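Long-range contacts in xanthomonas outer protein D (Xanthomonas euvesicatoria, PDB 2OIX), which probably acts as a cysteine protease of the Ulp1 family, removing ubiquitin-like modifiers such as SUMO from target proteins: residues A[11-16]-A[175-180]; A[39-44]-A[109-114]. The protein carries 1 engineered substitution. All blocks are in the same frame, centred on the assembly; numbering follows the deposited sequence.

Contact 1: A[11-16]-A[175-180]; sequences RAYTDD and RDRLAQ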
ATOM      1  N   ARG A  11       7.370   6.575   3.844  1.00 28.14           N
ATOM      2  CA  ARG A  11       8.226   5.758   4.700  1.00 28.59           C
ATOM      3  C   ARG A  11       8.240   6.164   6.179  1.00 27.71           C
ATOM      4  O   ARG A  11       8.171   5.294   7.058  1.00 26.92           O
ATOM      5  CB  ARG A  11       9.663   5.738   4.164  1.00 28.37           C
ATOM      6  CG  ARG A  11      10.594   4.853   4.960  1.00 33.63           C
ATOM      7  CD  ARG A  11      10.222   3.380   4.790  1.00 38.44           C
ATOM      8  NE  ARG A  11      10.934   2.519   5.736  1.00 43.81           N
ATOM      9  CZ  ARG A  11      12.041   1.831   5.456  1.00 45.54           C
ATOM     10  NH1 ARG A  11      12.582   1.866   4.239  1.00 45.42           N
ATOM     11  NH2 ARG A  11      12.612   1.094   6.405  1.00 48.27           N
ATOM     12  N   ALA A  12       8.316   7.469   6.452  1.00 27.34           N
ATOM     13  CA  ALA A  12       8.349   7.980   7.814  1.00 28.25           C
ATOM     14  C   ALA A  12       7.000   7.737   8.511  1.00 28.49           C
ATOM     15  O   ALA A  12       6.944   7.382   9.694  1.00 27.51           O
ATOM     16  CB  ALA A  12       8.682   9.500   7.830  1.00 28.06           C
ATOM     17  N   TYR A  13       5.923   7.934   7.761  1.00 29.13           N
ATOM     18  CA  TYR A  13       4.602   7.660   8.296  1.00 29.38           C
ATOM     19  C   TYR A  13       4.421   6.164   8.589  1.00 29.02           C
ATOM     20  O   TYR A  13       3.971   5.796   9.680  1.00 30.14           O
ATOM     21  CB  TYR A  13       3.523   8.180   7.363  1.00 30.39           C
ATOM     22  CG  TYR A  13       2.150   8.183   8.009  1.00 31.76           C
ATOM     23  CD1 TYR A  13       1.605   9.355   8.552  1.00 33.35           C
ATOM     24  CD2 TYR A  13       1.405   7.000   8.105  1.00 32.87           C
ATOM     25  CE1 TYR A  13       0.326   9.351   9.144  1.00 33.32           C
ATOM     26  CE2 TYR A  13       0.144   6.990   8.706  1.00 32.11           C
ATOM     27  CZ  TYR A  13      -0.386   8.157   9.197  1.00 33.35           C
ATOM     28  OH  TYR A  13      -1.624   8.125   9.797  1.00 36.02           O
ATOM     29  N   THR A  14       4.789   5.305   7.652  1.00 28.30           N
ATOM     30  CA  THR A  14       4.565   3.869   7.879  1.00 28.15           C
ATOM     31  C   THR A  14       5.516   3.255   8.917  1.00 29.50           C
ATOM     32  O   THR A  14       5.122   2.330   9.646  1.00 29.04           O
ATOM     33  CB  THR A  14       4.505   3.047   6.583  1.00 29.97           C
ATOM     34  OG1 THR A  14       5.765   3.106   5.915  1.00 27.87           O
ATOM     35  CG2 THR A  14       3.372   3.530   5.663  1.00 25.51           C
ATOM     36  N   ASP A  15       6.738   3.799   9.020  1.00 30.17           N
ATOM     37  CA  ASP A  15       7.652   3.491  10.128  1.00 30.61           C
ATOM     38  C   ASP A  15       6.999   3.821  11.464  1.00 30.27           C
ATOM     39  O   ASP A  15       6.981   2.978  12.365  1.00 30.30           O
ATOM     40  CB  ASP A  15       8.979   4.262  10.006  1.00 30.91           C
ATOM     41  CG  ASP A  15       9.951   3.616   9.020  1.00 32.95           C
ATOM     42  OD1 ASP A  15       9.627   2.552   8.462  1.00 36.05           O
ATOM     43  OD2 ASP A  15      11.058   4.167   8.800  1.00 34.46           O
ATOM     44  N   ASP A  16       6.461   5.037  11.589  1.00 30.46           N
ATOM     45  CA  ASP A  16       5.812   5.475  12.822  1.00 30.48           C
ATOM     46  C   ASP A  16       4.565   4.641  13.136  1.00 30.61           C
ATOM     47  O   ASP A  16       4.370   4.230  14.294  1.00 30.46           O
ATOM     48  CB  ASP A  16       5.479   6.964  12.750  1.00 30.76           C
ATOM     49  CG  ASP A  16       4.746   7.457  13.979  1.00 33.06           C
ATOM     50  OD1 ASP A  16       5.358   7.489  15.072  1.00 35.48           O
ATOM     51  OD2 ASP A  16       3.555   7.813  13.857  1.00 33.83           O
ATOM     52  N   ARG A 175       0.677  15.517   9.003  1.00 48.31           N
ATOM     53  CA  ARG A 175       1.720  16.455   9.410  1.00 48.63           C
ATOM     54  C   ARG A 175       2.102  16.312  10.886  1.00 47.82           C
ATOM     55  O   ARG A 175       3.282  16.340  11.228  1.00 47.60           O
ATOM     56  CB  ARG A 175       1.271  17.895   9.147  1.00 48.55           C
ATOM     57  CG  ARG A 175       1.368  18.299   7.697  1.00 49.68           C
ATOM     58  CD  ARG A 175       1.168  19.800   7.472  1.00 50.39           C
ATOM     59  NE  ARG A 175       1.117  20.030   6.032  1.00 54.59           N
ATOM     60  CZ  ARG A 175       1.127  21.212   5.428  1.00 55.96           C
ATOM     61  NH1 ARG A 175       1.197  22.344   6.130  1.00 56.75           N
ATOM     62  NH2 ARG A 175       1.079  21.254   4.096  1.00 56.42           N
ATOM     63  N   ASP A 176       1.098  16.159  11.744  1.00 47.02           N
ATOM     64  CA  ASP A 176       1.314  15.979  13.182  1.00 47.11           C
ATOM     65  C   ASP A 176       2.072  14.689  13.476  1.00 47.08           C
ATOM     66  O   ASP A 176       2.956  14.670  14.329  1.00 47.42           O
ATOM     67  CB  ASP A 176      -0.024  15.959  13.925  1.00 46.23           C
ATOM     68  CG  ASP A 176      -0.448  17.330  14.413  1.00 47.15           C
ATOM     69  OD1 ASP A 176       0.044  18.350  13.885  1.00 45.44           O
ATOM     70  OD2 ASP A 176      -1.300  17.371  15.322  1.00 48.03           O
ATOM     71  N   ARG A 177       1.702  13.612  12.789  1.00 47.44           N
ATOM     72  CA  ARG A 177       2.385  12.325  12.938  1.00 47.43           C
ATOM     73  C   ARG A 177       3.790  12.352  12.359  1.00 47.77           C
ATOM     74  O   ARG A 177       4.707  11.771  12.942  1.00 47.95           O
ATOM     75  CB  ARG A 177       1.557  11.177  12.351  1.00 47.79           C
ATOM     76  CG  ARG A 177       0.715  10.487  13.414  1.00 46.61           C
ATOM     77  CD  ARG A 177      -0.541   9.922  12.834  1.00 44.51           C
ATOM     78  NE  ARG A 177      -1.401   9.371  13.878  1.00 42.08           N
ATOM     79  CZ  ARG A 177      -2.559   8.749  13.641  1.00 44.08           C
ATOM     80  NH1 ARG A 177      -3.013   8.591  12.380  1.00 36.82           N
ATOM     81  NH2 ARG A 177      -3.271   8.289  14.672  1.00 42.96           N
ATOM     82  N   LEU A 178       3.960  13.047  11.235  1.00 48.04           N
ATOM     83  CA  LEU A 178       5.280  13.273  10.656  1.00 48.47           C
ATOM     84  C   LEU A 178       6.168  14.172  11.540  1.00 49.30           C
ATOM     85  O   LEU A 178       7.393  14.013  11.555  1.00 49.40           O
ATOM     86  CB  LEU A 178       5.165  13.871   9.249  1.00 47.87           C
ATOM     87  CG  LEU A 178       4.762  13.011   8.051  1.00 46.80           C
ATOM     88  CD1 LEU A 178       4.790  13.861   6.802  1.00 44.78           C
ATOM     89  CD2 LEU A 178       5.651  11.811   7.882  1.00 45.60           C
ATOM     90  N   ALA A 179       5.553  15.115  12.261  1.00 50.12           N
ATOM     91  CA  ALA A 179       6.279  15.996  13.180  1.00 50.96           C
ATOM     92  C   ALA A 179       6.787  15.240  14.409  1.00 51.77           C
ATOM     93  O   ALA A 179       7.690  15.712  15.101  1.00 52.21           O
ATOM     94  CB  ALA A 179       5.414  17.187  13.601  1.00 50.68           C
ATOM     95  N   GLN A 180       6.202  14.076  14.682  1.00 52.70           N
ATOM     96  CA  GLN A 180       6.741  13.163  15.687  1.00 53.58           C
ATOM     97  C   GLN A 180       7.728  12.191  15.028  1.00 53.70           C
ATOM     98  O   GLN A 180       7.387  11.046  14.718  1.00 53.64           O
ATOM     99  CB  GLN A 180       5.619  12.424  16.423  1.00 53.62           C
ATOM    100  CG  GLN A 180       4.780  13.312  17.353  1.00 54.25           C
ATOM    101  CD  GLN A 180       3.378  12.749  17.613  1.00 54.62           C
ATOM    102  OE1 GLN A 180       2.802  12.044  16.771  1.00 56.30           O
ATOM    103  NE2 GLN A 180       2.823  13.067  18.782  1.00 55.71           N
TER

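Contact 2: A[39-44]-A[109-114]; sequences TMLSSA and DMAAYH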
ATOM      1  N   THR A  39       9.063   0.112  -6.555  1.00 29.13           N
ATOM      2  CA  THR A  39       9.503   0.565  -7.868  1.00 31.14           C
ATOM      3  C   THR A  39      10.575  -0.393  -8.438  1.00 33.44           C
ATOM      4  O   THR A  39      10.568  -0.748  -9.616  1.00 34.23           O
ATOM      5  CB  THR A  39      10.011   2.026  -7.764  1.00 31.08           C
ATOM      6  OG1 THR A  39       8.937   2.869  -7.308  1.00 32.38           O
ATOM      7  CG2 THR A  39      10.541   2.543  -9.110  1.00 29.62           C
ATOM      8  N   MET A  40      11.463  -0.859  -7.573  1.00 35.50           N
ATOM      9  CA  MET A  40      12.546  -1.737  -7.967  1.00 38.68           C
ATOM     10  C   MET A  40      12.145  -3.132  -8.485  1.00 38.25           C
ATOM     11  O   MET A  40      12.944  -3.785  -9.159  1.00 39.25           O
ATOM     12  CB  MET A  40      13.521  -1.882  -6.811  1.00 37.61           C
ATOM     13  CG  MET A  40      14.528  -0.738  -6.675  1.00 40.96           C
ATOM     14  SD  MET A  40      15.224  -0.932  -5.023  1.00 45.05           S
ATOM     15  CE  MET A  40      15.930  -2.600  -5.171  1.00 38.38           C
ATOM     16  N   LEU A  41      10.929  -3.596  -8.179  1.00 39.01           N
ATOM     17  CA  LEU A  41      10.437  -4.872  -8.758  1.00 40.52           C
ATOM     18  C   LEU A  41      10.531  -4.850 -10.297  1.00 41.22           C
ATOM     19  O   LEU A  41      10.765  -5.887 -10.957  1.00 42.19           O
ATOM     20  CB  LEU A  41       8.995  -5.158  -8.297  1.00 40.46           C
ATOM     21  CG  LEU A  41       8.701  -5.471  -6.815  1.00 40.64           C
ATOM     22  CD1 LEU A  41       7.176  -5.397  -6.562  1.00 39.98           C
ATOM     23  CD2 LEU A  41       9.267  -6.811  -6.324  1.00 41.54           C
ATOM     24  N   SER A  42      10.370  -3.659 -10.867  1.00 41.96           N
ATOM     25  CA  SER A  42      10.369  -3.463 -12.317  1.00 43.36           C
ATOM     26  C   SER A  42      11.745  -3.100 -12.898  1.00 43.89           C
ATOM     27  O   SER A  42      11.915  -3.064 -14.116  1.00 43.70           O
ATOM     28  CB  SER A  42       9.349  -2.382 -12.677  1.00 43.27           C
ATOM     29  OG  SER A  42       8.051  -2.778 -12.296  1.00 43.71           O
ATOM     30  N   SER A  43      12.716  -2.832 -12.022  1.00 44.64           N
ATOM     31  CA  SER A  43      14.058  -2.363 -12.412  1.00 45.00           C
ATOM     32  C   SER A  43      14.680  -3.222 -13.514  1.00 45.27           C
ATOM     33  O   SER A  43      14.350  -4.409 -13.643  1.00 45.43           O
ATOM     34  CB  SER A  43      14.972  -2.327 -11.181  1.00 45.08           C
ATOM     35  OG  SER A  43      16.351  -2.176 -11.527  1.00 47.05           O
ATOM     36  N   ALA A  44      15.571  -2.632 -14.317  1.00 45.56           N
ATOM     37  CA  ALA A  44      16.238  -3.405 -15.403  1.00 45.36           C
ATOM     38  C   ALA A  44      17.469  -4.159 -14.908  1.00 45.49           C
ATOM     39  O   ALA A  44      17.826  -5.235 -15.442  1.00 45.47           O
ATOM     40  CB  ALA A  44      16.600  -2.517 -16.586  1.00 45.50           C
ATOM     41  N   ASP A 109      -0.116  -3.385 -11.760  1.00 26.31           N
ATOM     42  CA  ASP A 109      -0.161  -4.670 -12.410  1.00 26.28           C
ATOM     43  C   ASP A 109       1.233  -5.232 -12.583  1.00 26.47           C
ATOM     44  O   ASP A 109       1.449  -6.432 -12.439  1.00 26.27           O
ATOM     45  CB  ASP A 109      -0.852  -4.564 -13.772  1.00 26.27           C
ATOM     46  CG  ASP A 109      -2.359  -4.499 -13.643  1.00 27.98           C
ATOM     47  OD1 ASP A 109      -2.874  -4.767 -12.531  1.00 28.41           O
ATOM     48  OD2 ASP A 109      -3.027  -4.185 -14.651  1.00 29.77           O
ATOM     49  N   MET A 110       2.182  -4.352 -12.873  1.00 26.79           N
ATOM     50  CA  MET A 110       3.588  -4.787 -13.004  1.00 27.12           C
ATOM     51  C   MET A 110       4.101  -5.232 -11.643  1.00 26.68           C
ATOM     52  O   MET A 110       4.757  -6.256 -11.552  1.00 27.49           O
ATOM     53  CB  MET A 110       4.473  -3.645 -13.498  1.00 27.12           C
ATOM     54  CG  MET A 110       4.293  -3.294 -14.995  1.00 28.92           C
ATOM     55  SD  MET A 110       4.329  -4.736 -16.095  1.00 34.78           S
ATOM     56  CE  MET A 110       6.013  -5.355 -15.904  1.00 36.58           C
ATOM     57  N   ALA A 111       3.772  -4.477 -10.589  1.00 26.29           N
ATOM     58  CA  ALA A 111       4.125  -4.869  -9.226  1.00 25.49           C
ATOM     59  C   ALA A 111       3.563  -6.268  -8.920  1.00 26.09           C
ATOM     60  O   ALA A 111       4.318  -7.154  -8.492  1.00 25.02           O
ATOM     61  CB  ALA A 111       3.639  -3.835  -8.179  1.00 27.01           C
ATOM     62  N   ALA A 112       2.266  -6.468  -9.182  1.00 26.30           N
ATOM     63  CA  ALA A 112       1.604  -7.775  -8.972  1.00 26.73           C
ATOM     64  C   ALA A 112       2.282  -8.827  -9.787  1.00 26.75           C
ATOM     65  O   ALA A 112       2.606  -9.893  -9.297  1.00 26.94           O
ATOM     66  CB  ALA A 112       0.118  -7.710  -9.318  1.00 26.25           C
ATOM     67  N   TYR A 113       2.531  -8.520 -11.048  1.00 28.11           N
ATOM     68  CA  TYR A 113       3.226  -9.477 -11.919  1.00 27.92           C
ATOM     69  C   TYR A 113       4.598  -9.906 -11.361  1.00 28.64           C
ATOM     70  O   TYR A 113       4.914 -11.087 -11.310  1.00 28.31           O
ATOM     71  CB  TYR A 113       3.430  -8.862 -13.295  1.00 28.78           C
ATOM     72  CG  TYR A 113       4.276  -9.713 -14.208  1.00 31.65           C
ATOM     73  CD1 TYR A 113       3.724 -10.796 -14.884  1.00 32.30           C
ATOM     74  CD2 TYR A 113       5.628  -9.406 -14.430  1.00 33.02           C
ATOM     75  CE1 TYR A 113       4.496 -11.575 -15.725  1.00 34.79           C
ATOM     76  CE2 TYR A 113       6.405 -10.176 -15.273  1.00 35.70           C
ATOM     77  CZ  TYR A 113       5.836 -11.253 -15.913  1.00 34.08           C
ATOM     78  OH  TYR A 113       6.618 -12.010 -16.738  1.00 35.21           O
ATOM     79  N   HIS A 114       5.408  -8.932 -10.945  1.00 29.00           N
ATOM     80  CA  HIS A 114       6.744  -9.227 -10.404  1.00 29.48           C
ATOM     81  C   HIS A 114       6.740  -9.840  -8.998  1.00 29.66           C
ATOM     82  O   HIS A 114       7.772 -10.310  -8.532  1.00 30.05           O
ATOM     83  CB  HIS A 114       7.615  -7.978 -10.420  1.00 29.61           C
ATOM     84  CG  HIS A 114       8.021  -7.551 -11.792  1.00 29.88           C
ATOM     85  ND1 HIS A 114       8.760  -8.355 -12.631  1.00 32.34           N
ATOM     86  CD2 HIS A 114       7.818  -6.393 -12.459  1.00 32.53           C
ATOM     87  CE1 HIS A 114       8.968  -7.719 -13.771  1.00 33.56           C
ATOM     88  NE2 HIS A 114       8.400  -6.529 -13.692  1.00 33.56           N
TER

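Contact 1: A[11-16]-A[175-180]
Arg-177 reaches across to Tyr-13 with its side chain extended from CG to NE, CD passing obliquely by the phenol 3.8 Å from Tyr-13 CE1. Its NH1 then donates to Tyr-13 OH at 3.0 Å, a bent bond (136° at the hydrogen) with the oxygen tilted from the guanidinium plane. Tyr-13 brings its ring here with CG anti to the backbone N (chi1 -168°), and its hydroxyl is also hydrogen-bonded to Glu-145. Nearer the backbone, Arg-177 CG lies 3.9 Å from Asp-16 OD2; this carboxylate meets the aliphatic part of the arginine and forms its salt bridge with Arg-20 instead. One residue on, Leu-178 turns a single methyl to the facing helix: CD2 sits 3.8 Å from Ala-12 CB and 4.2 Å from Tyr-13 CB. Gln-180 borders the contact; its O and Asp-16 OD1, both acceptors, stay 4.1 Å apart. The axes of 11-16 and 175-179 pass 9.5 Å apart at 76°, a steep crossing in which one polar bond lies beside a small apolar patch. Tyr-13 also packs on helix 136-153, and Arg-177 has a long, weak ion pair with its Glu-145. This is a surface helix-helix contact between the first and last helices of the Ulp1-type catalytic domain.

Contact 2: A[39-44]-A[109-114]
Leu-41 and His-114 meet through a carbonyl set over an imidazole: Leu-41 O stands 3.3 Å above the ring plane, over its centre. On the opposite face Tyr-113 CD2 lies 3.7 Å from the plane, again over the centre, which leaves the imidazole sandwiched between a backbone oxygen and the edge of its own neighbour in sequence. Were the ring protonated, the carbonyl dipole would be expected to stabilise it. Beside this carbonyl-over-ring contact, the two CB atoms of Leu-41 and His-114 touch at 3.8 Å, while the Leu-41 methyl CD1 rests 3.9 Å from Ala-111 O and 4.2 Å from Ala-111 CB. Ser-42 reaches in with its hydroxyl, OG coming 3.6 Å from His-114 CD2, obliquely to the ring, and 3.9 Å from Met-110 CB.

Several features hold the carbonyl and the ring in place. A type I turn from Met-40 to Ser-43 presents the carbonyl, and Gln-49 NE2 donates a hydrogen bond to the same Leu-41 O. His-114 CG, anti to its own carbonyl carbon (chi1 -70°), is brought close to that oxygen. Gln-53 NE2 donates a hydrogen bond to His-114 O. Both glutamines belong to helix 46-57, which also packs on Leu-41 through Ala-52. Contact 2 thus joins two beta-alpha-beta crossovers: helices 35-40 and 46-57 link parallel strands 30-32 and 64-71, and helix 102-114 links parallel strands 90-94 and 123-125.

How the contacts relate
Contact 1 and contact 2 are separate, their centres 26 Å apart and their nearest atoms about 10 Å apart. Along the chain contact 2 is nested within the loop that contact 1 closes: 11-16 and 175-180 bring the two ends of the catalytic domain together, whereas 39-44 and 109-114 join the turn from Met-40 to Ser-43 to helix 102-114, beside the central sheet. A salt bridge from Arg-11 to Asp-34 connects helix 7-20 of contact 1 to the residues just ahead of helix 35-40. Contact 1 is the one tied to helix 136-153, whose start in Ulp1-family proteases carries the nucleophilic cysteine, consistent with the engineered alanine in this inactive form.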